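Histidyl-trna synthetase (Thermus thermophilus, PDB 1H4V) catalyses the ATP-dependent attachment of L-histidine to tRNA(His), releasing AMP and diphosphate, and works as a homodimer. Local coordinates at the interface of chains A and B. Residues are numbered along the deposited sequence; one frame, centred on the assembly and turned at random. Chains: chain A/B, Histidyl-trna synthetase.

Contact 1: the interface of chains A and B. Residues chain A 341, 345, 352, 359, 361; chain B 103, 138, 142.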
ATOM      1  N   VAL A 341     -17.020 -33.279   0.393  1.00 20.88           N
ATOM      2  CA  VAL A 341     -15.984 -32.262   0.216  1.00 21.60           C
ATOM      3  C   VAL A 341     -16.519 -31.152  -0.695  1.00 21.47           C
ATOM      4  O   VAL A 341     -16.429 -29.971  -0.379  1.00 22.15           O
ATOM      5  CB  VAL A 341     -14.725 -32.871  -0.426  1.00 20.68           C
ATOM      6  CG1 VAL A 341     -13.716 -31.777  -0.746  1.00 22.38           C
ATOM      7  CG2 VAL A 341     -14.124 -33.913   0.490  1.00 17.71           C
ATOM      8  N   PHE A 345     -17.808 -27.116   0.090  1.00 17.04           N
ATOM      9  CA  PHE A 345     -17.385 -25.974  -0.697  1.00 16.89           C
ATOM     10  C   PHE A 345     -18.610 -25.181  -1.134  1.00 16.84           C
ATOM     11  O   PHE A 345     -18.629 -23.962  -1.020  1.00 19.38           O
ATOM     12  CB  PHE A 345     -16.580 -26.469  -1.907  1.00 19.71           C
ATOM     13  CG  PHE A 345     -16.407 -25.448  -3.000  1.00 20.34           C
ATOM     14  CD1 PHE A 345     -15.867 -24.188  -2.732  1.00 22.68           C
ATOM     15  CD2 PHE A 345     -16.725 -25.770  -4.316  1.00 19.93           C
ATOM     16  CE1 PHE A 345     -15.640 -23.270  -3.759  1.00 18.21           C
ATOM     17  CE2 PHE A 345     -16.501 -24.852  -5.355  1.00 21.30           C
ATOM     18  CZ  PHE A 345     -15.957 -23.605  -5.076  1.00 19.29           C
ATOM     19  N   ARG A 352     -20.410 -16.987   2.067  1.00 26.27           N
ATOM     20  CA  ARG A 352     -19.441 -15.905   1.854  1.00 27.79           C
ATOM     21  C   ARG A 352     -20.035 -14.830   0.953  1.00 28.89           C
ATOM     22  O   ARG A 352     -20.905 -15.118   0.135  1.00 30.59           O
ATOM     23  CB  ARG A 352     -18.185 -16.414   1.157  1.00 26.16           C
ATOM     24  CG  ARG A 352     -17.424 -17.501   1.839  1.00 20.56           C
ATOM     25  CD  ARG A 352     -16.600 -18.227   0.784  1.00 15.87           C
ATOM     26  NE  ARG A 352     -15.703 -19.192   1.380  1.00 16.80           N
ATOM     27  CZ  ARG A 352     -14.900 -19.993   0.695  1.00 19.38           C
ATOM     28  NH1 ARG A 352     -14.883 -19.950  -0.636  1.00 13.70           N
ATOM     29  NH2 ARG A 352     -14.102 -20.825   1.353  1.00 17.59           N
ATOM     30  N   TYR A 359     -13.374 -24.703   4.847  1.00 19.04           N
ATOM     31  CA  TYR A 359     -13.657 -26.126   4.827  1.00 19.75           C
ATOM     32  C   TYR A 359     -12.398 -26.939   4.568  1.00 21.05           C
ATOM     33  O   TYR A 359     -11.452 -26.451   3.958  1.00 20.97           O
ATOM     34  CB  TYR A 359     -14.684 -26.404   3.729  1.00 19.61           C
ATOM     35  CG  TYR A 359     -14.203 -25.966   2.363  1.00 19.33           C
ATOM     36  CD1 TYR A 359     -13.341 -26.771   1.614  1.00 21.18           C
ATOM     37  CD2 TYR A 359     -14.538 -24.711   1.854  1.00 20.34           C
ATOM     38  CE1 TYR A 359     -12.819 -26.332   0.402  1.00 19.46           C
ATOM     39  CE2 TYR A 359     -14.022 -24.265   0.642  1.00 19.35           C
ATOM     40  CZ  TYR A 359     -13.160 -25.080  -0.075  1.00 20.26           C
ATOM     41  OH  TYR A 359     -12.605 -24.625  -1.247  1.00 22.77           O
ATOM     42  N   LEU A 361     -10.322 -29.950   2.758  1.00 27.02           N
ATOM     43  CA  LEU A 361     -10.385 -30.538   1.422  1.00 30.13           C
ATOM     44  C   LEU A 361     -10.458 -32.055   1.383  1.00 30.88           C
ATOM     45  O   LEU A 361     -10.705 -32.629   0.327  1.00 33.32           O
ATOM     46  CB  LEU A 361      -9.196 -30.094   0.577  1.00 31.32           C
ATOM     47  CG  LEU A 361      -9.429 -28.916  -0.364  1.00 35.23           C
ATOM     48  CD1 LEU A 361      -8.157 -28.688  -1.193  1.00 38.34           C
ATOM     49  CD2 LEU A 361     -10.621 -29.206  -1.269  1.00 31.61           C
TER
ATOM     50  N   ARG B 103      -3.689 -20.538   1.006  1.00 13.30           N
ATOM     51  CA  ARG B 103      -4.320 -19.520   0.193  1.00 11.64           C
ATOM     52  C   ARG B 103      -3.716 -18.163   0.531  1.00 11.73           C
ATOM     53  O   ARG B 103      -3.660 -17.759   1.693  1.00 10.48           O
ATOM     54  CB  ARG B 103      -5.838 -19.522   0.427  1.00 11.36           C
ATOM     55  CG  ARG B 103      -6.552 -20.784  -0.074  1.00 12.87           C
ATOM     56  CD  ARG B 103      -8.068 -20.630   0.074  1.00 17.81           C
ATOM     57  NE  ARG B 103      -8.825 -21.806  -0.350  1.00 17.94           N
ATOM     58  CZ  ARG B 103      -8.883 -22.951   0.325  1.00 18.01           C
ATOM     59  NH1 ARG B 103      -8.222 -23.098   1.468  1.00 15.76           N
ATOM     60  NH2 ARG B 103      -9.627 -23.942  -0.131  1.00 17.04           N
ATOM     61  N   ILE B 138     -11.481 -28.540  -7.073  1.00 19.38           N
ATOM     62  CA  ILE B 138     -12.330 -27.661  -6.292  1.00 17.46           C
ATOM     63  C   ILE B 138     -11.636 -26.294  -6.194  1.00 16.03           C
ATOM     64  O   ILE B 138     -12.285 -25.260  -6.252  1.00 18.64           O
ATOM     65  CB  ILE B 138     -12.584 -28.243  -4.869  1.00 16.65           C
ATOM     66  CG1 ILE B 138     -13.674 -29.317  -4.946  1.00 17.71           C
ATOM     67  CG2 ILE B 138     -12.987 -27.141  -3.899  1.00 12.13           C
ATOM     68  CD1 ILE B 138     -13.871 -30.122  -3.661  1.00 16.29           C
ATOM     69  N   GLU B 142     -12.978 -22.569  -7.257  1.00 17.07           N
ATOM     70  CA  GLU B 142     -12.987 -21.545  -6.218  1.00 17.67           C
ATOM     71  C   GLU B 142     -12.282 -20.278  -6.698  1.00 17.84           C
ATOM     72  O   GLU B 142     -12.764 -19.172  -6.461  1.00 19.90           O
ATOM     73  CB  GLU B 142     -12.321 -22.074  -4.945  1.00 17.15           C
ATOM     74  CG  GLU B 142     -12.280 -21.091  -3.802  1.00 18.21           C
ATOM     75  CD  GLU B 142     -11.871 -21.744  -2.487  1.00 23.78           C
ATOM     76  OE1 GLU B 142     -12.692 -21.766  -1.542  1.00 23.62           O
ATOM     77  OE2 GLU B 142     -10.728 -22.238  -2.398  1.00 25.38           O
TER
HETATM   78  O   HOH W   1      -9.723 -25.777   1.852  1.00 22.48           O
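B:Ile138 pushes its two outer methyls against the anticodon-binding domain of chain A, at a place where this class II aminoacyl-tRNA synthetase packs that domain on the catalytic region of the other subunit. Its CD1 meets CG1 of A:Val341 at 3.4 Å, the two side chains crossing at a slant. The branch methyl CG2, anti to the backbone N, lies 3.9 Å above one face of the A:Phe345 ring, displaced toward the rim. A:Leu361 closes this apolar patch with CD2, which is near both CG2 and CD1 of B:Ile138.

One turn further along helix 137-153, B:Glu142 continues the contact. Its CB touches CE1 of A:Phe345 at 3.7 Å, and its chain then leads away from its own backbone N (chi1 -180°) and stays extended, carrying the carboxylate past the A:Phe345 ring to the polar rim. There OE1 receives NH1 of A:Arg352 at 3.0 Å in a salt bridge that bends modestly, 159° at the hydrogen. The acceptor lies in the guanidinium plane, while the arginine arrives on the anti side of OE1, 22° out of the carboxylate plane. A:Tyr359, whose side chain runs toward B:Glu142 from the opposite direction, makes a weak hydrogen bond from its hydroxyl OH to the same OE1, 2.9 Å away.

The other oxygen, OE2, is held from within chain B. B:Arg103 grips it side-on with NE, at 2.8 Å, and NH2, at 3.0 Å; OE2 takes NH2 on its syn lone pair, whereas NE comes from above the carboxylate plane. The carboxylate thus stands between arginines of the two subunits, which probably favours its charged form. At the edge of the B:Arg103 guanidinium, in its plane, a water bound to NH2 at 2.7 Å also bonds the backbone O of A:Tyr359, adding a bridge between the subunits.

Contact 2: the interface of chains A and B. Residues chain A 39, 41-42, 88-89, 92-93; chain B 11, 13.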
ATOM      1  N   LEU A  39      -2.211  11.179  -0.154  1.00 14.01           N
ATOM      2  CA  LEU A  39      -1.616  11.226  -1.480  1.00 19.14           C
ATOM      3  C   LEU A  39      -0.667  10.039  -1.683  1.00 20.97           C
ATOM      4  O   LEU A  39       0.123   9.705  -0.795  1.00 23.71           O
ATOM      5  CB  LEU A  39      -0.867  12.555  -1.626  1.00 21.50           C
ATOM      6  CG  LEU A  39      -0.001  12.948  -2.827  1.00 24.34           C
ATOM      7  CD1 LEU A  39       1.191  12.045  -2.871  1.00 31.17           C
ATOM      8  CD2 LEU A  39      -0.795  12.884  -4.125  1.00 26.79           C
ATOM      9  N   THR A  41       2.244   8.763  -4.268  1.00 15.20           N
ATOM     10  CA  THR A  41       3.068   9.077  -5.430  1.00 13.78           C
ATOM     11  C   THR A  41       3.631   7.793  -6.012  1.00 14.35           C
ATOM     12  O   THR A  41       3.539   6.729  -5.394  1.00 13.06           O
ATOM     13  CB  THR A  41       4.244  10.003  -5.070  1.00 14.82           C
ATOM     14  OG1 THR A  41       5.133   9.333  -4.166  1.00 21.45           O
ATOM     15  CG2 THR A  41       3.732  11.267  -4.423  1.00 12.66           C
ATOM     16  N   PRO A  42       4.219   7.871  -7.216  1.00 14.12           N
ATOM     17  CA  PRO A  42       4.785   6.667  -7.832  1.00 13.65           C
ATOM     18  C   PRO A  42       6.007   6.120  -7.100  1.00 13.77           C
ATOM     19  O   PRO A  42       6.676   6.830  -6.349  1.00 13.03           O
ATOM     20  CB  PRO A  42       5.123   7.136  -9.247  1.00 12.38           C
ATOM     21  CG  PRO A  42       4.067   8.161  -9.514  1.00 13.72           C
ATOM     22  CD  PRO A  42       4.082   8.943  -8.218  1.00 14.63           C
ATOM     23  N   ARG A  88       6.606  17.797  -5.498  1.00 15.57           N
ATOM     24  CA  ARG A  88       6.512  17.632  -6.942  1.00 15.03           C
ATOM     25  C   ARG A  88       5.052  17.426  -7.341  1.00 17.00           C
ATOM     26  O   ARG A  88       4.629  17.839  -8.421  1.00 17.18           O
ATOM     27  CB  ARG A  88       7.374  16.443  -7.387  1.00 15.70           C
ATOM     28  CG  ARG A  88       7.572  16.285  -8.902  1.00 13.62           C
ATOM     29  CD  ARG A  88       6.362  15.629  -9.562  1.00 18.92           C
ATOM     30  NE  ARG A  88       6.076  14.327  -8.968  1.00 21.49           N
ATOM     31  CZ  ARG A  88       4.871  13.770  -8.933  1.00 21.14           C
ATOM     32  NH1 ARG A  88       3.833  14.397  -9.462  1.00 25.77           N
ATOM     33  NH2 ARG A  88       4.701  12.598  -8.349  1.00 22.04           N
ATOM     34  N   ALA A  89       4.278  16.796  -6.464  1.00 16.64           N
ATOM     35  CA  ALA A  89       2.862  16.563  -6.739  1.00 16.18           C
ATOM     36  C   ALA A  89       2.052  17.849  -6.539  1.00 15.07           C
ATOM     37  O   ALA A  89       1.136  18.136  -7.309  1.00 15.61           O
ATOM     38  CB  ALA A  89       2.320  15.447  -5.831  1.00 15.64           C
ATOM     39  N   GLU A  92       2.685  19.747  -9.708  1.00 18.16           N
ATOM     40  CA  GLU A  92       2.050  19.172 -10.882  1.00 20.97           C
ATOM     41  C   GLU A  92       0.542  19.385 -10.945  1.00 21.44           C
ATOM     42  O   GLU A  92      -0.006  19.648 -12.017  1.00 20.35           O
ATOM     43  CB  GLU A  92       2.362  17.671 -10.973  1.00 24.35           C
ATOM     44  CG  GLU A  92       1.937  17.031 -12.290  1.00 29.64           C
ATOM     45  CD  GLU A  92       2.426  15.602 -12.458  1.00 32.69           C
ATOM     46  OE1 GLU A  92       3.633  15.350 -12.255  1.00 37.51           O
ATOM     47  OE2 GLU A  92       1.607  14.729 -12.808  1.00 38.77           O
ATOM     48  N   HIS A  93      -0.130  19.296  -9.801  1.00 20.89           N
ATOM     49  CA  HIS A  93      -1.577  19.444  -9.786  1.00 20.68           C
ATOM     50  C   HIS A  93      -2.105  20.830  -9.455  1.00 21.46           C
ATOM     51  O   HIS A  93      -3.294  20.998  -9.212  1.00 21.45           O
ATOM     52  CB  HIS A  93      -2.172  18.394  -8.852  1.00 21.90           C
ATOM     53  CG  HIS A  93      -1.819  16.998  -9.251  1.00 26.28           C
ATOM     54  ND1 HIS A  93      -2.343  16.394 -10.374  1.00 25.93           N
ATOM     55  CD2 HIS A  93      -0.908  16.129  -8.746  1.00 27.68           C
ATOM     56  CE1 HIS A  93      -1.767  15.216 -10.548  1.00 26.49           C
ATOM     57  NE2 HIS A  93      -0.892  15.033  -9.575  1.00 28.78           N
TER
ATOM     58  N   ASP B  11      -0.028  10.206  -9.658  1.00 21.96           N
ATOM     59  CA  ASP B  11      -0.351  10.345  -8.251  1.00 19.83           C
ATOM     60  C   ASP B  11      -1.800   9.955  -8.088  1.00 19.02           C
ATOM     61  O   ASP B  11      -2.612  10.180  -8.982  1.00 21.66           O
ATOM     62  CB  ASP B  11      -0.196  11.792  -7.788  1.00 19.81           C
ATOM     63  CG  ASP B  11       1.189  12.315  -7.988  1.00 22.85           C
ATOM     64  OD1 ASP B  11       2.142  11.621  -7.585  1.00 29.39           O
ATOM     65  OD2 ASP B  11       1.327  13.424  -8.542  1.00 27.28           O
ATOM     66  N   PHE B  13      -5.004  10.525  -5.549  1.00 13.17           N
ATOM     67  CA  PHE B  13      -5.551  11.268  -4.427  1.00 11.98           C
ATOM     68  C   PHE B  13      -7.005  11.569  -4.742  1.00 10.55           C
ATOM     69  O   PHE B  13      -7.456  11.285  -5.839  1.00  8.49           O
ATOM     70  CB  PHE B  13      -4.736  12.548  -4.167  1.00 12.41           C
ATOM     71  CG  PHE B  13      -4.786  13.558  -5.278  1.00 13.82           C
ATOM     72  CD1 PHE B  13      -5.759  14.555  -5.287  1.00 14.16           C
ATOM     73  CD2 PHE B  13      -3.823  13.550  -6.286  1.00 14.36           C
ATOM     74  CE1 PHE B  13      -5.773  15.536  -6.280  1.00 15.24           C
ATOM     75  CE2 PHE B  13      -3.828  14.527  -7.287  1.00 20.86           C
ATOM     76  CZ  PHE B  13      -4.807  15.526  -7.279  1.00 17.09           C
TER
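The carboxylate of B:Asp11 reaches across the dimer interface of this class II synthetase to A:Arg88, and paired charges dominate the contact. The arginine comes from the opposite direction and grips end-on, NH1 to OD2 and NH2 to OD1, each bond 2.8 Å long and each using a syn lone pair of the carboxylate. Guanidinium and carboxylate are nearly coplanar, 8° apart, an arrangement that resists rotation of either group. Bends at chi2 (-80°) and chi3 (-57°) fold the arginine chain over and turn its end toward the aspartate. Within chain A, NH1 also forms a salt bridge with OE1 of A:Glu92 at 3.0 Å, a second-shell partner that helps position the guanidinium. The shared arginine probably eases the nearness of the two acidic groups.

A further hydrogen bond comes from the imidazole of A:His93. NE2 donates to OD2 of B:Asp11 at 2.9 Å, on the anti lone pair, with the oxygen in the ring plane. OD2 therefore accepts from both the arginine and the histidine, while the imidazole stands steeply against the carboxylate.

Aromatic and apolar contacts surround this polar core. B:Phe13 points an edge at the imidazole face: its CE2 sits 3.6 Å above the centre of the A:His93 ring, while CB of A:Glu92 lies against the opposite face. CD2 of A:Leu39 fits beside both residues of the chain B loop, touching CD2 of B:Phe13 at 3.8 Å and CB of B:Asp11. The CB methyl of A:Ala89 packs by the carboxylate, and CD of A:Pro42 passes near OD1.

In the fold, a loop of chain B just before helix 14-33 lies across the C-terminal end of helix 83-92 of chain A and the loop joining strands 37-38 and 44-46.

About 42 Å separates the C-alpha centres of contact 1 and contact 2, and the two have no residue in common. Contact 2 joins catalytic region to catalytic region in the middle of the dimer, whereas contact 1 lies toward its periphery, where the anticodon-binding domain of chain A rests on the catalytic region of chain B through helix 338-351 and helix 137-153. Two-fold symmetry supplies a twin of each with the chains exchanged. Each subunit thus meets its partner through both its catalytic region and its anticodon-binding domain, which probably helps fix the domains' relative placement in the homodimer.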